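Local structure of 4-hydroxy-3-methylbut-2-enyl diphosphate reductase (Aquifex aeolicus, 3DNF) at residues S30-I40 / E62-R72; V144-L154 / F171-I179. The protein catalyses the iron-sulfur-dependent reduction of (E)-4-hydroxy-3-methylbut-2-enyl diphosphate to isopentenyl and dimethylallyl diphosphate, the last step of the non-mevalonate isoprenoid pathway. All coordinates share one frame; numbering follows the deposited sequence. Where two conformers were deposited one is given.

How the contacts relate
Contact 1 comes first along the chain: after helix 14-26, strand 34-36 leads out through helix 44-53 and edge strand 55-57, and the return of strand 68-71 to the flank of strand 34-36 closes the loop. Contact 2 follows in series, neither enclosing nor crossing the first; there the loop after strand 141-144 is met by helix 169-182 once strand 158-163 has been laid down. Contact 1 pairs the two inner strands of one parallel four-stranded sheet, whereas contact 2 packs a connection between strands of another such sheet against helix 169-182. Their nearest atoms are about 17 Å apart; each holds together its own lobe of the trilobal enzyme, and neither joins one to the other.

Contact 1. Residues S30-I40 / E62-R72; sequences SQGKVYTLGPI and EFKEGDTVIIR
Y35 lies opposite V69 and straddles it: its N donates to T68 O (2.9 Å) and its O accepts from I70 N (2.8 Å). T68 N to K33 O and L37 N to I70 O continue this parallel pairing. On the Y35 side, F63 turns its ring edge to the tyrosine face, a T-shaped stack with planes at 71°, while L37 CD2 reaches F63 CE2 at 3.6 Å. On the other face, V34 CG1 meets I70 CD1 (3.6 Å). R72, bent at chi3 (-64°), carries its guanidinium over L37 O and bonds P39 O through NH1 (2.7 Å); its NH2 hydrogen-bonds NE2 of H74, a residue predicted to bind the substrate. D67 steadies the opposite end: OD1 takes K33 N (2.9 Å) from above the carboxylate plane, and OD2 takes K64 N (3.0 Å) across the type II turn 64-67 and a water shared with Y35 OH. An alanine here would remove both carboxylate oxygens, is likely to leave K33 N and K64 N without these acceptors, and could loosen the turn. Strands 55-57 and 90-93 flank the pair, and helix 14-26 covers V34 and I70.

Contact 2. Residues V144-L154 / F171-I179; sequences VETLEDIGEAL and FFKEVVGEI
The outer end of the F171 ring lodges against the bend at 144-147, CZ 3.5 Å from T146 C and CE2 3.5 Å from E145 O. V144 O lies at the ring edge. The ring swings out to this backbone because CG is anti to the F171 N (chi1 -175°), and V175 CG2, one helical turn on, sits over one face, offset toward the rim. V144 CG1 fits between the two, meeting V175 CG2 tip to tip at 3.9 Å and F171 CZ at 4.0 Å. The L147 methyls enter the hollow lined by F171, E174, V175 and E178; the side chain crosses E174 at about a right angle, L147 CD2 3.6 Å from E174 OE2. This is the connection between strands 141-144 and 158-163 of an open alpha/beta lobe, packed beside helix 169-182 on one side of a parallel sheet. I150 fills the next hollow, between V175, E178 and I179: CD1 lies across E178 CG (3.7 Å), while CG2 slides past I179 CD1. L154 CD2 closes the row on I179 CG1 (4.1 Å). D149 OD2 accepts from E145 N (2.7 Å) on its anti lone pair and from T146 N above the carboxylate plane, fixing the bend that F171 abuts; K122 pairs with D149 OD1. E174 OE2, beside L147, and E178 OE1 form salt bridges with K173 of the second subunit.

Contact 1. Residues S30-I40 / E62-R72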
loop_
_atom_site.group_PDB
_atom_site.type_symbol
_atom_site.label_atom_id
_atom_site.label_comp_id
_atom_site.label_asym_id
_atom_site.label_seq_id
_atom_site.Cartn_x
_atom_site.Cartn_y
_atom_site.Cartn_z
ATOM N N SER B 30 3.765 -15.105 -44.402
ATOM C CA SER B 30 4.911 -15.942 -44.108
ATOM C C SER B 30 5.343 -16.875 -45.233
ATOM O O SER B 30 4.658 -17.861 -45.564
ATOM C CB SER B 30 4.633 -16.758 -42.834
ATOM O OG SER B 30 4.541 -15.865 -41.723
ATOM N N GLN B 31 6.516 -16.596 -45.798
ATOM C CA GLN B 31 7.085 -17.483 -46.794
ATOM C C GLN B 31 7.622 -18.777 -46.208
ATOM O O GLN B 31 7.687 -19.801 -46.888
ATOM C CB GLN B 31 8.186 -16.767 -47.566
ATOM C CG GLN B 31 8.621 -17.521 -48.795
ATOM C CD GLN B 31 9.420 -16.662 -49.748
ATOM O OE1 GLN B 31 8.893 -16.171 -50.752
ATOM N NE2 GLN B 31 10.702 -16.475 -49.444
ATOM N N GLY B 32 8.007 -18.730 -44.927
ATOM C CA GLY B 32 8.602 -19.873 -44.254
ATOM C C GLY B 32 7.598 -20.522 -43.341
ATOM O O GLY B 32 6.393 -20.183 -43.391
ATOM N N LYS B 33 8.072 -21.419 -42.478
ATOM C CA LYS B 33 7.167 -22.124 -41.571
ATOM C C LYS B 33 6.802 -21.211 -40.380
ATOM O O LYS B 33 7.684 -20.514 -39.860
ATOM C CB LYS B 33 7.832 -23.391 -41.082
ATOM C CG LYS B 33 7.006 -24.239 -40.125
ATOM C CD LYS B 33 7.485 -25.678 -40.160
ATOM C CE LYS B 33 6.820 -26.507 -39.063
ATOM N NZ LYS B 33 7.042 -27.959 -39.260
ATOM N N VAL B 34 5.528 -21.236 -39.978
ATOM C CA VAL B 34 5.030 -20.401 -38.845
ATOM C C VAL B 34 5.013 -21.146 -37.507
ATOM O O VAL B 34 4.341 -22.187 -37.344
ATOM C CB VAL B 34 3.606 -19.804 -39.137
ATOM C CG1 VAL B 34 3.141 -18.948 -37.924
ATOM C CG2 VAL B 34 3.616 -18.977 -40.467
ATOM N N TYR B 35 5.705 -20.543 -36.528
ATOM C CA TYR B 35 5.774 -21.118 -35.174
ATOM C C TYR B 35 5.301 -20.071 -34.185
ATOM O O TYR B 35 5.522 -18.875 -34.364
ATOM C CB TYR B 35 7.204 -21.419 -34.787
ATOM C CG TYR B 35 7.867 -22.517 -35.556
ATOM C CD1 TYR B 35 7.856 -23.805 -35.087
ATOM C CD2 TYR B 35 8.560 -22.228 -36.739
ATOM C CE1 TYR B 35 8.513 -24.837 -35.780
ATOM C CE2 TYR B 35 9.193 -23.224 -37.431
ATOM C CZ TYR B 35 9.180 -24.522 -36.964
ATOM O OH TYR B 35 9.828 -25.538 -37.622
ATOM N N THR B 36 4.681 -20.576 -33.110
ATOM C CA THR B 36 4.525 -19.805 -31.891
ATOM C C THR B 36 5.689 -20.246 -31.036
ATOM O O THR B 36 6.219 -21.372 -31.157
ATOM C CB THR B 36 3.126 -20.065 -31.176
ATOM O OG1 THR B 36 2.963 -21.452 -30.853
ATOM C CG2 THR B 36 1.947 -19.563 -32.052
ATOM N N LEU B 37 6.173 -19.319 -30.235
ATOM C CA LEU B 37 7.281 -19.644 -29.348
ATOM C C LEU B 37 6.737 -20.344 -28.107
ATOM O O LEU B 37 6.349 -19.680 -27.126
ATOM C CB LEU B 37 8.016 -18.368 -28.962
ATOM C CG LEU B 37 8.923 -17.717 -29.986
ATOM C CD1 LEU B 37 9.468 -16.400 -29.384
ATOM C CD2 LEU B 37 10.070 -18.681 -30.331
ATOM N N GLY B 38 6.700 -21.662 -28.176
ATOM C CA GLY B 38 5.999 -22.531 -27.221
ATOM C C GLY B 38 4.518 -22.568 -27.614
ATOM O O GLY B 38 4.086 -21.789 -28.475
ATOM N N PRO B 39 3.729 -23.430 -26.967
ATOM C CA PRO B 39 2.285 -23.500 -27.271
ATOM C C PRO B 39 1.604 -22.185 -26.903
ATOM O O PRO B 39 1.887 -21.591 -25.858
ATOM C CB PRO B 39 1.798 -24.636 -26.381
ATOM C CG PRO B 39 2.742 -24.621 -25.243
ATOM C CD PRO B 39 4.077 -24.352 -25.872
ATOM N N ILE B 40 0.689 -21.712 -27.752
ATOM C CA ILE B 40 0.194 -20.345 -27.590
ATOM C C ILE B 40 -0.633 -20.146 -26.306
ATOM O O ILE B 40 -0.705 -19.028 -25.790
ATOM C CB ILE B 40 -0.636 -19.908 -28.811
ATOM C CG1 ILE B 40 -0.868 -18.402 -28.763
ATOM C CG2 ILE B 40 -1.896 -20.736 -28.935
ATOM C CD1 ILE B 40 -1.060 -17.781 -30.171
ATOM N N GLU B 62 14.176 -25.139 -33.260
ATOM C CA GLU B 62 14.130 -25.794 -34.566
ATOM C C GLU B 62 13.855 -24.860 -35.754
ATOM O O GLU B 62 14.111 -25.246 -36.889
ATOM C CB GLU B 62 13.107 -26.945 -34.588
ATOM C CG GLU B 62 11.651 -26.497 -34.457
ATOM C CD GLU B 62 11.136 -26.439 -33.018
ATOM O OE1 GLU B 62 11.862 -25.973 -32.105
ATOM O OE2 GLU B 62 9.986 -26.869 -32.818
ATOM N N PHE B 63 13.295 -23.674 -35.506
ATOM C CA PHE B 63 13.023 -22.688 -36.580
ATOM C C PHE B 63 14.315 -22.190 -37.216
ATOM O O PHE B 63 15.366 -22.121 -36.565
ATOM C CB PHE B 63 12.137 -21.532 -36.071
ATOM C CG PHE B 63 12.351 -21.210 -34.594
ATOM C CD1 PHE B 63 13.481 -20.506 -34.197
ATOM C CD2 PHE B 63 11.442 -21.623 -33.619
ATOM C CE1 PHE B 63 13.729 -20.201 -32.863
ATOM C CE2 PHE B 63 11.674 -21.305 -32.254
ATOM C CZ PHE B 63 12.831 -20.604 -31.895
ATOM N N LYS B 64 14.236 -21.886 -38.506
ATOM C CA LYS B 64 15.402 -21.522 -39.289
ATOM C C LYS B 64 15.226 -20.171 -39.965
ATOM O O LYS B 64 14.126 -19.641 -40.046
ATOM C CB LYS B 64 15.721 -22.612 -40.322
ATOM C CG LYS B 64 14.800 -22.642 -41.528
ATOM C CD LYS B 64 14.856 -24.031 -42.141
ATOM C CE LYS B 64 14.783 -24.094 -43.664
ATOM N NZ LYS B 64 13.863 -23.247 -44.454
ATOM N N GLU B 65 16.319 -19.634 -40.499
ATOM C CA GLU B 65 16.262 -18.338 -41.170
ATOM C C GLU B 65 15.048 -18.323 -42.104
ATOM O O GLU B 65 14.821 -19.263 -42.888
ATOM C CB GLU B 65 17.534 -18.086 -41.979
ATOM C CG GLU B 65 17.574 -16.724 -42.641
ATOM C CD GLU B 65 18.774 -16.546 -43.563
ATOM O OE1 GLU B 65 19.240 -17.532 -44.170
ATOM O OE2 GLU B 65 19.233 -15.399 -43.689
ATOM N N GLY B 66 14.298 -17.240 -42.033
ATOM C CA GLY B 66 13.150 -17.071 -42.933
ATOM C C GLY B 66 11.855 -17.584 -42.374
ATOM O O GLY B 66 10.780 -17.267 -42.926
ATOM N N ASP B 67 11.930 -18.386 -41.307
ATOM C CA ASP B 67 10.709 -18.816 -40.609
ATOM C C ASP B 67 10.075 -17.672 -39.779
ATOM O O ASP B 67 10.723 -16.675 -39.488
ATOM C CB ASP B 67 10.920 -20.060 -39.704
ATOM C CG ASP B 67 11.167 -21.352 -40.496
ATOM O OD1 ASP B 67 10.880 -21.414 -41.735
ATOM O OD2 ASP B 67 11.647 -22.323 -39.868
ATOM N N THR B 68 8.808 -17.826 -39.423
ATOM C CA THR B 68 8.111 -16.796 -38.628
ATOM C C THR B 68 8.018 -17.332 -37.204
ATOM O O THR B 68 7.730 -18.512 -36.998
ATOM C CB THR B 68 6.684 -16.540 -39.156
ATOM O OG1 THR B 68 6.772 -15.907 -40.431
ATOM C CG2 THR B 68 5.872 -15.609 -38.182
ATOM N N VAL B 69 8.362 -16.495 -36.221
ATOM C CA VAL B 69 8.098 -16.888 -34.832
ATOM C C VAL B 69 7.225 -15.834 -34.164
ATOM O O VAL B 69 7.400 -14.627 -34.349
ATOM C CB VAL B 69 9.389 -17.127 -33.990
ATOM C CG1 VAL B 69 10.127 -18.400 -34.456
ATOM C CG2 VAL B 69 10.247 -15.908 -34.093
ATOM N N ILE B 70 6.222 -16.331 -33.432
ATOM C CA ILE B 70 5.242 -15.484 -32.721
ATOM C C ILE B 70 5.497 -15.466 -31.218
ATOM O O ILE B 70 5.442 -16.520 -30.521
ATOM C CB ILE B 70 3.790 -15.892 -33.050
ATOM C CG1 ILE B 70 3.569 -15.831 -34.588
ATOM C CG2 ILE B 70 2.774 -14.980 -32.309
ATOM C CD1 ILE B 70 2.597 -16.870 -35.081
ATOM N N ILE B 71 5.811 -14.278 -30.719
ATOM C CA ILE B 71 6.039 -14.101 -29.247
ATOM C C ILE B 71 4.667 -14.207 -28.560
ATOM O O ILE B 71 3.736 -13.545 -28.995
ATOM C CB ILE B 71 6.672 -12.746 -28.955
ATOM C CG1 ILE B 71 8.056 -12.657 -29.658
ATOM C CG2 ILE B 71 6.755 -12.482 -27.384
ATOM C CD1 ILE B 71 8.787 -11.333 -29.458
ATOM N N ARG B 72 4.570 -15.008 -27.485
ATOM C CA ARG B 72 3.288 -15.209 -26.843
ATOM C C ARG B 72 2.866 -13.979 -26.047
ATOM O O ARG B 72 3.672 -13.050 -25.825
ATOM C CB ARG B 72 3.303 -16.455 -25.948
ATOM C CG ARG B 72 3.642 -17.772 -26.705
ATOM C CD ARG B 72 3.438 -18.965 -25.820
ATOM N NE ARG B 72 4.336 -18.995 -24.658
ATOM C CZ ARG B 72 4.613 -20.095 -23.963
ATOM N NH1 ARG B 72 4.123 -21.263 -24.331
ATOM N NH2 ARG B 72 5.430 -20.034 -22.915
HETATM O O HOH W 1 8.165 -16.777 -42.718
HETATM O O HOH W 2 11.407 -24.840 -39.826
HETATM O O HOH W 3 6.740 -16.554 -26.263
#

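Contact 2. Residues V144-L154 / F171-I179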
loop_
_atom_site.group_PDB
_atom_site.type_symbol
_atom_site.label_atom_id
_atom_site.label_comp_id
_atom_site.label_asym_id
_atom_site.label_seq_id
_atom_site.Cartn_x
_atom_site.Cartn_y
_atom_site.Cartn_z
ATOM N N VAL B 144 8.532 -9.940 -5.747
ATOM C CA VAL B 144 7.964 -10.272 -4.463
ATOM C C VAL B 144 6.843 -11.282 -4.687
ATOM O O VAL B 144 5.785 -10.943 -5.229
ATOM C CB VAL B 144 7.475 -8.965 -3.726
ATOM C CG1 VAL B 144 6.558 -9.347 -2.507
ATOM C CG2 VAL B 144 8.691 -8.179 -3.201
ATOM N N GLU B 145 7.081 -12.526 -4.253
ATOM C CA GLU B 145 6.100 -13.587 -4.451
ATOM C C GLU B 145 5.408 -13.921 -3.143
ATOM O O GLU B 145 4.233 -14.317 -3.124
ATOM C CB GLU B 145 6.743 -14.831 -5.076
ATOM C CG GLU B 145 5.704 -15.894 -5.377
ATOM C CD GLU B 145 6.221 -17.034 -6.215
ATOM O OE1 GLU B 145 7.319 -16.917 -6.821
ATOM O OE2 GLU B 145 5.484 -18.047 -6.289
ATOM N N THR B 146 6.145 -13.756 -2.057
ATOM C CA THR B 146 5.578 -13.872 -0.725
ATOM C C THR B 146 6.064 -12.694 0.112
ATOM O O THR B 146 7.015 -12.010 -0.258
ATOM C CB THR B 146 5.930 -15.221 -0.030
ATOM O OG1 THR B 146 7.322 -15.238 0.312
ATOM C CG2 THR B 146 5.603 -16.387 -0.927
ATOM N N LEU B 147 5.430 -12.462 1.256
ATOM C CA LEU B 147 5.709 -11.265 2.023
ATOM C C LEU B 147 7.168 -11.209 2.507
ATOM O O LEU B 147 7.736 -10.127 2.631
ATOM C CB LEU B 147 4.697 -11.110 3.162
ATOM C CG LEU B 147 4.312 -9.715 3.664
ATOM C CD1 LEU B 147 3.957 -8.714 2.560
ATOM C CD2 LEU B 147 3.145 -9.867 4.636
ATOM N N GLU B 148 7.783 -12.375 2.703
ATOM C CA GLU B 148 9.180 -12.456 3.146
ATOM C C GLU B 148 10.153 -11.897 2.102
ATOM O O GLU B 148 11.269 -11.488 2.455
ATOM C CB GLU B 148 9.565 -13.896 3.512
ATOM C CG GLU B 148 9.429 -14.213 4.992
ATOM C CD GLU B 148 10.545 -15.133 5.500
ATOM O OE1 GLU B 148 10.915 -16.093 4.779
ATOM O OE2 GLU B 148 11.049 -14.902 6.630
ATOM N N ASP B 149 9.711 -11.842 0.841
ATOM C CA ASP B 149 10.518 -11.283 -0.258
ATOM C C ASP B 149 10.771 -9.766 -0.167
ATOM O O ASP B 149 11.686 -9.256 -0.808
ATOM C CB ASP B 149 9.886 -11.593 -1.615
ATOM C CG ASP B 149 9.957 -13.068 -1.995
ATOM O OD1 ASP B 149 10.895 -13.763 -1.578
ATOM O OD2 ASP B 149 9.093 -13.531 -2.776
ATOM N N ILE B 150 9.975 -9.032 0.610
ATOM C CA ILE B 150 10.088 -7.565 0.613
ATOM C C ILE B 150 11.332 -6.978 1.310
ATOM O O ILE B 150 11.666 -5.810 1.099
ATOM C CB ILE B 150 8.812 -6.865 1.142
ATOM C CG1 ILE B 150 8.650 -7.084 2.646
ATOM C CG2 ILE B 150 7.600 -7.340 0.385
ATOM C CD1 ILE B 150 7.548 -6.210 3.242
ATOM N N GLY B 151 11.999 -7.788 2.142
ATOM C CA GLY B 151 13.211 -7.375 2.865
ATOM C C GLY B 151 14.177 -6.467 2.115
ATOM O O GLY B 151 14.561 -5.413 2.615
ATOM N N GLU B 152 14.583 -6.877 0.914
ATOM C CA GLU B 152 15.555 -6.110 0.141
ATOM C C GLU B 152 15.022 -4.722 -0.288
ATOM O O GLU B 152 15.770 -3.748 -0.294
ATOM C CB GLU B 152 16.034 -6.923 -1.063
ATOM C CG GLU B 152 17.145 -6.281 -1.885
ATOM C CD GLU B 152 18.509 -6.363 -1.217
ATOM O OE1 GLU B 152 18.645 -7.054 -0.176
ATOM O OE2 GLU B 152 19.448 -5.717 -1.737
ATOM N N ALA B 153 13.733 -4.632 -0.631
ATOM C CA ALA B 153 13.140 -3.357 -0.977
ATOM C C ALA B 153 13.125 -2.386 0.214
ATOM O O ALA B 153 13.219 -1.176 0.017
ATOM C CB ALA B 153 11.678 -3.545 -1.601
ATOM N N LEU B 154 13.041 -2.921 1.436
ATOM C CA LEU B 154 13.004 -2.077 2.643
ATOM C C LEU B 154 14.329 -1.359 2.930
ATOM O O LEU B 154 14.384 -0.448 3.761
ATOM C CB LEU B 154 12.532 -2.881 3.857
ATOM C CG LEU B 154 11.190 -3.623 3.724
ATOM C CD1 LEU B 154 10.737 -4.115 5.102
ATOM C CD2 LEU B 154 10.069 -2.784 3.028
ATOM N N PHE B 171 -3.071 -10.024 -2.295
ATOM C CA PHE B 171 -1.637 -9.952 -1.971
ATOM C C PHE B 171 -0.978 -8.646 -2.394
ATOM O O PHE B 171 -0.151 -8.084 -1.675
ATOM C CB PHE B 171 -0.884 -11.182 -2.490
ATOM C CG PHE B 171 0.556 -11.209 -2.073
ATOM C CD1 PHE B 171 0.909 -11.271 -0.728
ATOM C CD2 PHE B 171 1.554 -11.156 -3.033
ATOM C CE1 PHE B 171 2.248 -11.273 -0.336
ATOM C CE2 PHE B 171 2.900 -11.159 -2.661
ATOM C CZ PHE B 171 3.246 -11.231 -1.312
ATOM N N PHE B 172 -1.404 -8.138 -3.529
ATOM C CA PHE B 172 -0.851 -6.872 -4.009
ATOM C C PHE B 172 -1.165 -5.760 -3.007
ATOM O O PHE B 172 -0.301 -4.984 -2.655
ATOM C CB PHE B 172 -1.485 -6.544 -5.325
ATOM C CG PHE B 172 -0.876 -5.350 -5.988
ATOM C CD1 PHE B 172 0.450 -5.405 -6.455
ATOM C CD2 PHE B 172 -1.601 -4.151 -6.082
ATOM C CE1 PHE B 172 1.019 -4.315 -7.051
ATOM C CE2 PHE B 172 -1.032 -3.041 -6.708
ATOM C CZ PHE B 172 0.291 -3.124 -7.173
ATOM N N LYS B 173 -2.404 -5.745 -2.501
ATOM C CA LYS B 173 -2.852 -4.750 -1.513
ATOM C C LYS B 173 -1.999 -4.821 -0.222
ATOM O O LYS B 173 -1.594 -3.790 0.328
ATOM C CB LYS B 173 -4.355 -4.907 -1.235
ATOM C CG LYS B 173 -4.843 -4.113 -0.057
ATOM C CD LYS B 173 -6.331 -4.240 0.124
ATOM C CE LYS B 173 -6.749 -3.461 1.345
ATOM N NZ LYS B 173 -8.195 -3.682 1.589
ATOM N N GLU B 174 -1.715 -6.052 0.220
ATOM C CA GLU B 174 -0.896 -6.309 1.401
ATOM C C GLU B 174 0.543 -5.828 1.237
ATOM O O GLU B 174 1.078 -5.194 2.169
ATOM C CB GLU B 174 -0.928 -7.815 1.757
ATOM C CG GLU B 174 -0.019 -8.234 2.906
ATOM C CD GLU B 174 -0.500 -7.743 4.253
ATOM O OE1 GLU B 174 -1.676 -7.317 4.360
ATOM O OE2 GLU B 174 0.299 -7.762 5.222
ATOM N N VAL B 175 1.166 -6.178 0.097
ATOM C CA VAL B 175 2.551 -5.787 -0.214
ATOM C C VAL B 175 2.685 -4.263 -0.274
ATOM O O VAL B 175 3.617 -3.681 0.291
ATOM C CB VAL B 175 3.056 -6.380 -1.579
ATOM C CG1 VAL B 175 4.450 -5.767 -1.928
ATOM C CG2 VAL B 175 3.148 -7.864 -1.487
ATOM N N VAL B 176 1.774 -3.627 -0.999
ATOM C CA VAL B 176 1.798 -2.168 -1.116
ATOM C C VAL B 176 1.695 -1.490 0.266
ATOM O O VAL B 176 2.481 -0.613 0.600
ATOM C CB VAL B 176 0.687 -1.659 -2.075
ATOM C CG1 VAL B 176 0.487 -0.127 -1.930
ATOM C CG2 VAL B 176 0.982 -2.079 -3.544
ATOM N N GLY B 177 0.738 -1.918 1.080
ATOM C CA GLY B 177 0.503 -1.324 2.384
ATOM C C GLY B 177 1.702 -1.544 3.287
ATOM O O GLY B 177 2.153 -0.629 3.962
ATOM N N GLU B 178 2.246 -2.760 3.251
ATOM C CA GLU B 178 3.370 -3.094 4.104
ATOM C C GLU B 178 4.618 -2.294 3.746
ATOM O O GLU B 178 5.223 -1.650 4.612
ATOM C CB GLU B 178 3.637 -4.607 4.081
ATOM C CG GLU B 178 4.652 -5.060 5.151
ATOM C CD GLU B 178 4.232 -4.791 6.606
ATOM O OE1 GLU B 178 3.021 -4.765 6.927
ATOM O OE2 GLU B 178 5.141 -4.608 7.441
ATOM N N ILE B 179 5.002 -2.299 2.470
ATOM C CA ILE B 179 6.180 -1.517 2.051
ATOM C C ILE B 179 6.034 -0.024 2.427
ATOM O O ILE B 179 6.982 0.580 2.925
ATOM C CB ILE B 179 6.517 -1.734 0.555
ATOM C CG1 ILE B 179 6.992 -3.184 0.334
ATOM C CG2 ILE B 179 7.599 -0.761 0.028
ATOM C CD1 ILE B 179 7.179 -3.541 -1.117
#